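Local coordinates for superantigen-like protein SSL10 (Staphylococcus aureus subsp. aureus, PDB 6LWT), which probably inhibits classical complement activation by binding the Fc region of human IgG, and blood clotting by binding prothrombin and a coagulation factor, at residues E16-Y21 and G149-I154; V76-D81 and R175-F180; S168-D173 and E185-K190. All coordinates share one frame; numbering follows the deposited sequence.

Interaction 1. Residues E16-Y21 and G149-I154; sequences EALYRY and GLYKTI
Leu18, on the N-terminal helix 14-22, lays its CB over the middle of the Tyr151 ring, 3.7 Å from the ring centroid and only 9° off the normal, a well-centred CH-pi contact. Its CD1 reaches farther along the same ring, to 3.8 Å from Tyr151 CE1. The opposite face is covered by CG of the neighbouring Leu150, so the ring is sandwiched between two leucines. At its root, Tyr151 CB also packs against Tyr19 CB at 3.8 Å. Leu18 and Tyr151 are buried here, and the Tyr151 hydroxyl is hydrogen-bonded to Leu174 O and Arg141 NH2, which pins the far end of the ring.

The other half of the contact is looser and lies toward solvent. Tyr19 carries its ring anti to the backbone N (chi1 172°), away from Leu18, and the Tyr19 side chain also touches Ile145 of helix 133-148. Lys152 runs extended until a bend at its last torsion, chi4 80°, turns NZ to Tyr19 OH at 3.1 Å, a weak hydrogen bond.

Residues 149-154 turn tightly after helix 133-148, with Gly149 at positive phi and its O accepting from Lys152 N, Thr153 N and Ile154 N. The N-terminal helix is thus joined to the beta-grasp domain mainly by apolar contact with a clamped aromatic ring, while the ammonium-phenol pair at the margin adds a weaker polar link.

Interaction 2. Residues V76-D81 and R175-F180; sequences VQEKRD and RSKLKF
Glu78 sets its CG anti to its own carbonyl carbon (chi1 -59°) and bends again at chi2, which swings the carboxylate toward Lys177 and Phe180. Lys177 answers from the opposite direction: its chain leaves with CG anti to the backbone N and kinks at chi3, -80°, bringing the ammonium to Glu78. The contact spans the two-domain architecture of the staphylococcal/streptococcal toxin family, with residues 76-81 on the OB-fold side and residues 175-180 in the beta-grasp domain, where they form a loop between strands 169-173 and 186-188.

The backbones stay well apart, the nearest CA atoms, those of Glu78 and Phe180, being 10.5 Å from each other, so side chains alone bridge the gap. Lys177 NZ stands 2.9 Å from Glu78 OE1 in a salt bridge whose hydrogen bond is weak in geometry. The second carboxylate oxygen, OE2, is taken by the Tyr21 hydroxyl of helix 14-22, and the Tyr21 ring also receives Lys177 in a cation-pi contact. With one oxygen held by each partner, the carboxylate is probably restrained in its rotation, and the nearby ammonium would be expected to favour its ionised form.

Phe180 supplies the apolar side of this surface contact and also touches Val89 of strand 85-93. Its ring plane and that of the carboxylate stand 78° apart. Glu78 OE1, the oxygen of the salt bridge, lies at the edge of the ring and near its plane, where it faces the partly positive ring hydrogens rather than the pi cloud, 3.5 Å from Phe180 CZ.

Interaction 3. Residues S168-D173 and E185-K190; sequences SFYNLD and EVIESK
Tyr170 and Glu185 supply the polar part of the contact: the phenol OH donates to Glu185 OE2 at 2.9 Å, meeting that oxygen nearly along its C-O axis. OE2 lies at the edge of the ring, near its plane, with the two flat groups turned 78° against each other. Besides the hydroxyl, the same oxygen also approaches the ring carbon Tyr170 CE2 at 3.3 Å. A bend in the glutamate chain at chi2, -104°, directs the acid to the end of the tyrosine. The acceptor is probably a charged carboxylate, and the bond would restrain the tip of the ring.

The two residues belong to the beta-grasp domain, in which helix 133-148 packs across a mixed sheet. Tyr170 stands on strand 169-173, at one margin of that sheet, whereas residues 186-188 pair with strand 130-132 in a separate two-stranded ribbon; the tyrosine spans the interval between them.

Apolar contact comes from Ile187, which faces Tyr170 from the opposite direction. Its CD1 touches Tyr170 CE1 at 3.6 Å, and CG1 follows at 3.8 Å from the same ring carbon. The methyl group approaches the ring obliquely. Leu133, at the start of helix 133-148, packs against Tyr170, Glu185 and Ile187 alike.

How the interactions relate
From the N terminus, helix 14-22 opens interaction 1, and the chain then runs through the OB-fold, where residues 76-81 open interaction 2. Interaction 1 closes at residues 149-154, just after helix 133-148, before interaction 2 closes at residues 175-180, so these two long loops cross. Interaction 3 opens at residues 168-173, after interaction 1 has closed, and ends at residues 185-190; its short loop crosses interaction 2. Interactions 1 and 2 tie the N-terminal helix and the OB-fold to the beta-grasp domain and touch through Tyr21 and Leu18, whereas interaction 3 lies within the beta-grasp domain and meets interaction 2 where Leu172 packs on Leu178.

Interaction 1. Residues E16-Y21 and G149-I154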
loop_
_atom_site.group_PDB
_atom_site.type_symbol
_atom_site.label_atom_id
_atom_site.label_comp_id
_atom_site.label_asym_id
_atom_site.label_seq_id
_atom_site.Cartn_x
_atom_site.Cartn_y
_atom_site.Cartn_z
ATOM N N GLU A 16 8.634 -4.750 15.788
ATOM C CA GLU A 16 7.779 -3.757 16.433
ATOM C C GLU A 16 7.584 -2.506 15.554
ATOM O O GLU A 16 6.488 -1.967 15.472
ATOM C CB GLU A 16 8.343 -3.360 17.814
ATOM C CG GLU A 16 7.428 -2.444 18.630
ATOM C CD GLU A 16 6.036 -3.006 18.893
ATOM O OE1 GLU A 16 5.901 -4.246 19.067
ATOM O OE2 GLU A 16 5.078 -2.201 18.945
ATOM N N ALA A 17 8.645 -2.068 14.890
ATOM C CA ALA A 17 8.554 -0.938 13.974
ATOM C C ALA A 17 7.571 -1.231 12.830
ATOM O O ALA A 17 6.807 -0.362 12.436
ATOM C CB ALA A 17 9.922 -0.596 13.409
ATOM N N LEU A 18 7.579 -2.459 12.326
ATOM C CA LEU A 18 6.620 -2.860 11.281
ATOM C C LEU A 18 5.192 -2.876 11.793
ATOM O O LEU A 18 4.288 -2.388 11.119
ATOM C CB LEU A 18 7.018 -4.209 10.662
ATOM C CG LEU A 18 8.309 -4.184 9.830
ATOM C CD1 LEU A 18 8.866 -5.578 9.582
ATOM C CD2 LEU A 18 8.072 -3.466 8.508
ATOM N N TYR A 19 4.998 -3.396 13.012
ATOM C CA TYR A 19 3.689 -3.410 13.637
ATOM C C TYR A 19 3.115 -1.997 13.757
ATOM O O TYR A 19 1.955 -1.736 13.411
ATOM C CB TYR A 19 3.774 -4.081 15.025
ATOM C CG TYR A 19 2.494 -3.946 15.792
ATOM C CD1 TYR A 19 1.352 -4.609 15.372
ATOM C CD2 TYR A 19 2.416 -3.144 16.925
ATOM C CE1 TYR A 19 0.156 -4.467 16.044
ATOM C CE2 TYR A 19 1.222 -2.992 17.617
ATOM C CZ TYR A 19 0.090 -3.654 17.172
ATOM O OH TYR A 19 -1.107 -3.531 17.844
ATOM N N ARG A 20 3.943 -1.085 14.255
ATOM C CA ARG A 20 3.516 0.291 14.430
ATOM C C ARG A 20 3.229 0.959 13.078
ATOM O O ARG A 20 2.197 1.600 12.935
ATOM C CB ARG A 20 4.531 1.100 15.271
ATOM C CG ARG A 20 4.672 0.663 16.739
ATOM C CD ARG A 20 3.350 0.407 17.483
ATOM N NE ARG A 20 2.458 1.575 17.567
ATOM C CZ ARG A 20 2.522 2.548 18.487
ATOM N NH1 ARG A 20 3.442 2.552 19.453
ATOM N NH2 ARG A 20 1.647 3.547 18.438
ATOM N N TYR A 21 4.109 0.771 12.094
ATOM C CA TYR A 21 3.919 1.422 10.794
ATOM C C TYR A 21 2.630 0.992 10.117
ATOM O O TYR A 21 1.850 1.823 9.652
ATOM C CB TYR A 21 5.102 1.164 9.870
ATOM C CG TYR A 21 4.961 1.857 8.537
ATOM C CD1 TYR A 21 5.218 3.226 8.406
ATOM C CD2 TYR A 21 4.524 1.159 7.404
ATOM C CE1 TYR A 21 5.070 3.870 7.178
ATOM C CE2 TYR A 21 4.368 1.797 6.180
ATOM C CZ TYR A 21 4.670 3.140 6.059
ATOM O OH TYR A 21 4.522 3.765 4.837
ATOM N N GLY A 149 -2.324 -12.118 13.252
ATOM C CA GLY A 149 -1.331 -11.660 14.231
ATOM C C GLY A 149 0.029 -11.338 13.661
ATOM O O GLY A 149 1.020 -11.313 14.415
ATOM N N LEU A 150 0.117 -11.062 12.347
ATOM C CA LEU A 150 1.405 -10.703 11.760
ATOM C C LEU A 150 2.030 -9.561 12.561
ATOM O O LEU A 150 1.345 -8.590 12.854
ATOM C CB LEU A 150 1.252 -10.251 10.311
ATOM C CG LEU A 150 2.506 -9.767 9.587
ATOM C CD1 LEU A 150 3.476 -10.896 9.308
ATOM C CD2 LEU A 150 2.082 -9.099 8.279
ATOM N N TYR A 151 3.314 -9.708 12.888
ATOM C CA TYR A 151 4.103 -8.740 13.693
ATOM C C TYR A 151 3.652 -8.582 15.161
ATOM O O TYR A 151 4.261 -7.817 15.907
ATOM C CB TYR A 151 4.122 -7.338 13.068
ATOM C CG TYR A 151 4.447 -7.232 11.594
ATOM C CD1 TYR A 151 5.465 -7.980 11.030
ATOM C CD2 TYR A 151 3.768 -6.321 10.779
ATOM C CE1 TYR A 151 5.788 -7.851 9.686
ATOM C CE2 TYR A 151 4.090 -6.176 9.429
ATOM C CZ TYR A 151 5.106 -6.946 8.894
ATOM O OH TYR A 151 5.458 -6.836 7.572
ATOM N N LYS A 152 2.587 -9.261 15.562
ATOM C CA LYS A 152 2.003 -9.101 16.889
ATOM C C LYS A 152 2.253 -10.380 17.663
ATOM O O LYS A 152 2.886 -10.358 18.702
ATOM C CB LYS A 152 0.502 -8.798 16.784
ATOM C CG LYS A 152 -0.100 -8.178 18.034
ATOM C CD LYS A 152 -1.620 -8.280 18.038
ATOM C CE LYS A 152 -2.217 -7.615 19.267
ATOM N NZ LYS A 152 -2.290 -6.136 19.107
ATOM N N THR A 153 1.755 -11.498 17.149
ATOM C CA THR A 153 1.889 -12.786 17.807
ATOM C C THR A 153 2.662 -13.812 16.974
ATOM O O THR A 153 2.995 -14.877 17.475
ATOM C CB THR A 153 0.487 -13.321 18.165
ATOM O OG1 THR A 153 -0.306 -13.433 16.976
ATOM C CG2 THR A 153 -0.224 -12.356 19.171
ATOM N N ILE A 154 2.943 -13.506 15.702
ATOM C CA ILE A 154 3.763 -14.356 14.860
ATOM C C ILE A 154 4.880 -13.511 14.267
ATOM O O ILE A 154 4.833 -12.280 14.314
ATOM C CB ILE A 154 2.930 -15.055 13.759
ATOM C CG1 ILE A 154 2.352 -14.058 12.746
ATOM C CG2 ILE A 154 1.773 -15.838 14.393
ATOM C CD1 ILE A 154 1.769 -14.721 11.521
#

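Interaction 2. Residues V76-D81 and R175-F180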
loop_
_atom_site.group_PDB
_atom_site.type_symbol
_atom_site.label_atom_id
_atom_site.label_comp_id
_atom_site.label_asym_id
_atom_site.label_seq_id
_atom_site.Cartn_x
_atom_site.Cartn_y
_atom_site.Cartn_z
ATOM N N VAL A 76 -0.503 7.469 4.048
ATOM C CA VAL A 76 0.039 6.753 5.202
ATOM C C VAL A 76 1.036 7.691 5.880
ATOM O O VAL A 76 1.972 8.170 5.246
ATOM C CB VAL A 76 0.724 5.431 4.784
ATOM C CG1 VAL A 76 1.400 4.751 5.970
ATOM C CG2 VAL A 76 -0.300 4.500 4.133
ATOM N N GLN A 77 0.857 7.941 7.168
ATOM C CA GLN A 77 1.762 8.857 7.877
ATOM C C GLN A 77 3.180 8.302 8.006
ATOM O O GLN A 77 3.392 7.273 8.632
ATOM C CB GLN A 77 1.225 9.214 9.267
ATOM C CG GLN A 77 2.035 10.353 9.895
ATOM C CD GLN A 77 1.446 10.910 11.173
ATOM O OE1 GLN A 77 2.163 11.082 12.163
ATOM N NE2 GLN A 77 0.174 11.221 11.157
ATOM N N GLU A 78 4.140 8.966 7.379
ATOM C CA GLU A 78 5.557 8.710 7.629
ATOM C C GLU A 78 6.061 9.555 8.797
ATOM O O GLU A 78 6.897 9.095 9.589
ATOM C CB GLU A 78 6.386 9.045 6.399
ATOM C CG GLU A 78 5.996 8.271 5.159
ATOM C CD GLU A 78 6.222 6.772 5.291
ATOM O OE1 GLU A 78 7.150 6.328 6.017
ATOM O OE2 GLU A 78 5.470 6.043 4.637
ATOM N N LYS A 79 5.583 10.796 8.867
ATOM C CA LYS A 79 5.890 11.701 9.981
ATOM C C LYS A 79 4.984 12.919 9.987
ATOM O O LYS A 79 4.283 13.215 9.009
ATOM C CB LYS A 79 7.364 12.148 9.953
ATOM C CG LYS A 79 7.793 12.923 8.710
ATOM C CD LYS A 79 9.246 13.383 8.852
ATOM C CE LYS A 79 9.545 14.693 8.131
ATOM N NZ LYS A 79 10.240 14.476 6.837
ATOM N N ARG A 80 5.000 13.616 11.118
ATOM C CA ARG A 80 4.327 14.898 11.291
ATOM C C ARG A 80 5.380 15.830 11.891
ATOM O O ARG A 80 5.975 15.496 12.909
ATOM C CB ARG A 80 3.140 14.728 12.239
ATOM C CG ARG A 80 2.414 16.014 12.623
ATOM C CD ARG A 80 1.853 15.925 14.038
ATOM N NE ARG A 80 0.803 16.925 14.256
ATOM C CZ ARG A 80 -0.321 16.749 14.960
ATOM N NH1 ARG A 80 -1.191 17.754 15.060
ATOM N NH2 ARG A 80 -0.612 15.587 15.549
ATOM N N ASP A 81 5.631 16.974 11.256
ATOM C CA ASP A 81 6.691 17.892 11.733
ATOM C C ASP A 81 6.121 18.966 12.674
ATOM O O ASP A 81 4.903 19.005 12.924
ATOM C CB ASP A 81 7.488 18.494 10.553
ATOM C CG ASP A 81 6.716 19.527 9.763
ATOM O OD1 ASP A 81 5.588 19.911 10.140
ATOM O OD2 ASP A 81 7.239 19.977 8.724
ATOM N N ARG A 175 9.399 -9.088 5.961
ATOM C CA ARG A 175 10.474 -8.761 6.902
ATOM C C ARG A 175 10.927 -7.295 6.854
ATOM O O ARG A 175 11.659 -6.864 7.735
ATOM C CB ARG A 175 11.676 -9.654 6.685
ATOM C CG ARG A 175 11.392 -11.151 6.766
ATOM C CD ARG A 175 12.613 -11.963 6.348
ATOM N NE ARG A 175 12.977 -11.677 4.954
ATOM C CZ ARG A 175 14.066 -12.137 4.343
ATOM N NH1 ARG A 175 14.913 -12.945 4.976
ATOM N NH2 ARG A 175 14.305 -11.794 3.084
ATOM N N SER A 176 10.511 -6.536 5.848
ATOM C CA SER A 176 10.780 -5.105 5.843
ATOM C C SER A 176 9.635 -4.279 5.299
ATOM O O SER A 176 8.666 -4.797 4.705
ATOM C CB SER A 176 12.059 -4.821 5.059
ATOM O OG SER A 176 11.995 -5.415 3.794
ATOM N N LYS A 177 9.767 -2.974 5.493
ATOM C CA LYS A 177 8.784 -2.027 4.969
ATOM C C LYS A 177 8.872 -2.016 3.451
ATOM O O LYS A 177 9.952 -2.185 2.893
ATOM C CB LYS A 177 9.020 -0.618 5.524
ATOM C CG LYS A 177 7.777 0.254 5.470
ATOM C CD LYS A 177 8.039 1.767 5.398
ATOM C CE LYS A 177 8.377 2.386 6.733
ATOM N NZ LYS A 177 8.485 3.875 6.626
ATOM N N LEU A 178 7.747 -1.817 2.765
ATOM C CA LEU A 178 7.814 -1.567 1.321
ATOM C C LEU A 178 8.713 -0.349 1.097
ATOM O O LEU A 178 8.615 0.616 1.829
ATOM C CB LEU A 178 6.433 -1.282 0.732
ATOM C CG LEU A 178 6.350 -1.084 -0.780
ATOM C CD1 LEU A 178 6.697 -2.359 -1.524
ATOM C CD2 LEU A 178 4.955 -0.640 -1.170
ATOM N N LYS A 179 9.596 -0.406 0.102
ATOM C CA LYS A 179 10.448 0.746 -0.192
ATOM C C LYS A 179 9.702 1.887 -0.821
ATOM O O LYS A 179 8.770 1.672 -1.618
ATOM C CB LYS A 179 11.624 0.336 -1.068
ATOM C CG LYS A 179 12.558 -0.578 -0.283
ATOM C CD LYS A 179 13.948 -0.558 -0.854
ATOM C CE LYS A 179 14.876 -1.422 -0.003
ATOM N NZ LYS A 179 15.981 -1.890 -0.868
ATOM N N PHE A 180 10.150 3.112 -0.511
ATOM C CA PHE A 180 9.506 4.322 -1.032
ATOM C C PHE A 180 9.444 4.315 -2.550
ATOM O O PHE A 180 8.418 4.684 -3.129
ATOM C CB PHE A 180 10.230 5.609 -0.569
ATOM C CG PHE A 180 10.004 5.994 0.887
ATOM C CD1 PHE A 180 9.099 5.331 1.712
ATOM C CD2 PHE A 180 10.679 7.105 1.408
ATOM C CE1 PHE A 180 8.900 5.731 3.023
ATOM C CE2 PHE A 180 10.477 7.513 2.721
ATOM C CZ PHE A 180 9.589 6.821 3.532
#

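Interaction 3. Residues S168-D173 and E185-K190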
loop_
_atom_site.group_PDB
_atom_site.type_symbol
_atom_site.label_atom_id
_atom_site.label_comp_id
_atom_site.label_asym_id
_atom_site.label_seq_id
_atom_site.Cartn_x
_atom_site.Cartn_y
_atom_site.Cartn_z
ATOM N N SER A 168 2.536 -11.162 -14.822
ATOM C CA SER A 168 3.272 -10.185 -14.003
ATOM C C SER A 168 3.018 -10.447 -12.519
ATOM O O SER A 168 2.024 -11.069 -12.141
ATOM C CB SER A 168 2.849 -8.758 -14.328
ATOM O OG SER A 168 3.010 -8.450 -15.698
ATOM N N PHE A 169 3.932 -10.001 -11.665
ATOM C CA PHE A 169 3.744 -10.190 -10.253
ATOM C C PHE A 169 4.603 -9.245 -9.447
ATOM O O PHE A 169 5.586 -8.658 -9.951
ATOM C CB PHE A 169 3.971 -11.650 -9.814
ATOM C CG PHE A 169 5.400 -12.120 -9.912
ATOM C CD1 PHE A 169 6.273 -11.963 -8.834
ATOM C CD2 PHE A 169 5.869 -12.739 -11.065
ATOM C CE1 PHE A 169 7.585 -12.413 -8.909
ATOM C CE2 PHE A 169 7.174 -13.212 -11.140
ATOM C CZ PHE A 169 8.048 -13.015 -10.073
ATOM N N TYR A 170 4.209 -9.122 -8.187
ATOM C CA TYR A 170 4.978 -8.385 -7.190
ATOM C C TYR A 170 5.153 -9.325 -6.006
ATOM O O TYR A 170 4.159 -9.773 -5.430
ATOM C CB TYR A 170 4.226 -7.125 -6.731
ATOM C CG TYR A 170 3.836 -6.186 -7.855
ATOM C CD1 TYR A 170 2.619 -6.347 -8.513
ATOM C CD2 TYR A 170 4.703 -5.190 -8.313
ATOM C CE1 TYR A 170 2.260 -5.514 -9.582
ATOM C CE2 TYR A 170 4.346 -4.355 -9.369
ATOM C CZ TYR A 170 3.121 -4.524 -10.000
ATOM O OH TYR A 170 2.720 -3.724 -11.051
ATOM N N ASN A 171 6.400 -9.604 -5.617
ATOM C CA ASN A 171 6.642 -10.400 -4.431
ATOM C C ASN A 171 7.110 -9.468 -3.311
ATOM O O ASN A 171 8.177 -8.856 -3.422
ATOM C CB ASN A 171 7.651 -11.501 -4.728
ATOM C CG ASN A 171 7.844 -12.424 -3.551
ATOM O OD1 ASN A 171 6.924 -13.140 -3.167
ATOM N ND2 ASN A 171 9.027 -12.366 -2.928
ATOM N N LEU A 172 6.293 -9.349 -2.272
ATOM C CA LEU A 172 6.563 -8.471 -1.127
ATOM C C LEU A 172 7.176 -9.233 0.030
ATOM O O LEU A 172 6.721 -10.331 0.379
ATOM C CB LEU A 172 5.276 -7.828 -0.643
ATOM C CG LEU A 172 4.473 -7.087 -1.699
ATOM C CD1 LEU A 172 3.107 -6.714 -1.161
ATOM C CD2 LEU A 172 5.220 -5.850 -2.132
ATOM N N ASP A 173 8.223 -8.651 0.612
ATOM C CA ASP A 173 8.901 -9.246 1.752
ATOM C C ASP A 173 8.335 -8.644 3.045
ATOM O O ASP A 173 8.521 -7.464 3.326
ATOM C CB ASP A 173 10.398 -8.970 1.639
ATOM C CG ASP A 173 11.229 -9.723 2.679
ATOM O OD1 ASP A 173 10.676 -10.390 3.602
ATOM O OD2 ASP A 173 12.470 -9.627 2.546
ATOM N N GLU A 185 3.807 2.956 -7.973
ATOM C CA GLU A 185 3.333 1.933 -8.947
ATOM C C GLU A 185 1.816 1.775 -8.883
ATOM O O GLU A 185 1.297 1.587 -7.791
ATOM C CB GLU A 185 3.914 0.549 -8.604
ATOM C CG GLU A 185 5.320 0.236 -9.100
ATOM C CD GLU A 185 5.377 -0.702 -10.312
ATOM O OE1 GLU A 185 6.477 -0.809 -10.869
ATOM O OE2 GLU A 185 4.366 -1.326 -10.725
ATOM N N VAL A 186 1.138 1.766 -10.028
ATOM C CA VAL A 186 -0.334 1.665 -10.080
ATOM C C VAL A 186 -0.715 0.327 -10.694
ATOM O O VAL A 186 -0.174 -0.046 -11.729
ATOM C CB VAL A 186 -0.961 2.802 -10.906
ATOM C CG1 VAL A 186 -2.474 2.626 -11.024
ATOM C CG2 VAL A 186 -0.636 4.155 -10.290
ATOM N N ILE A 187 -1.626 -0.398 -10.043
ATOM C CA ILE A 187 -2.072 -1.698 -10.505
ATOM C C ILE A 187 -3.540 -1.561 -10.903
ATOM O O ILE A 187 -4.337 -0.965 -10.190
ATOM C CB ILE A 187 -1.917 -2.791 -9.426
ATOM C CG1 ILE A 187 -0.447 -2.914 -8.980
ATOM C CG2 ILE A 187 -2.450 -4.124 -9.959
ATOM C CD1 ILE A 187 -0.256 -3.717 -7.706
ATOM N N GLU A 188 -3.879 -2.132 -12.046
ATOM C CA GLU A 188 -5.249 -2.237 -12.516
ATOM C C GLU A 188 -5.932 -3.383 -11.758
ATOM O O GLU A 188 -5.569 -4.541 -11.922
ATOM C CB GLU A 188 -5.220 -2.504 -14.020
ATOM C CG GLU A 188 -6.582 -2.510 -14.691
ATOM C CD GLU A 188 -7.015 -1.177 -15.279
ATOM O OE1 GLU A 188 -8.089 -1.180 -15.930
ATOM O OE2 GLU A 188 -6.312 -0.142 -15.105
ATOM N N SER A 189 -6.912 -3.056 -10.936
ATOM C CA SER A 189 -7.465 -3.982 -9.941
ATOM C C SER A 189 -8.039 -5.282 -10.523
ATOM O O SER A 189 -7.911 -6.336 -9.918
ATOM C CB SER A 189 -8.539 -3.282 -9.115
ATOM O OG SER A 189 -8.025 -2.148 -8.398
ATOM N N LYS A 190 -8.682 -5.174 -11.687
ATOM C CA LYS A 190 -9.271 -6.326 -12.402
ATOM C C LYS A 190 -8.234 -7.303 -12.968
ATOM O O LYS A 190 -8.578 -8.432 -13.301
ATOM C CB LYS A 190 -10.149 -5.821 -13.558
ATOM C CG LYS A 190 -9.358 -5.247 -14.728
ATOM C CD LYS A 190 -10.204 -5.028 -15.975
ATOM C CE LYS A 190 -9.624 -4.024 -16.961
ATOM N NZ LYS A 190 -8.239 -4.320 -17.416
#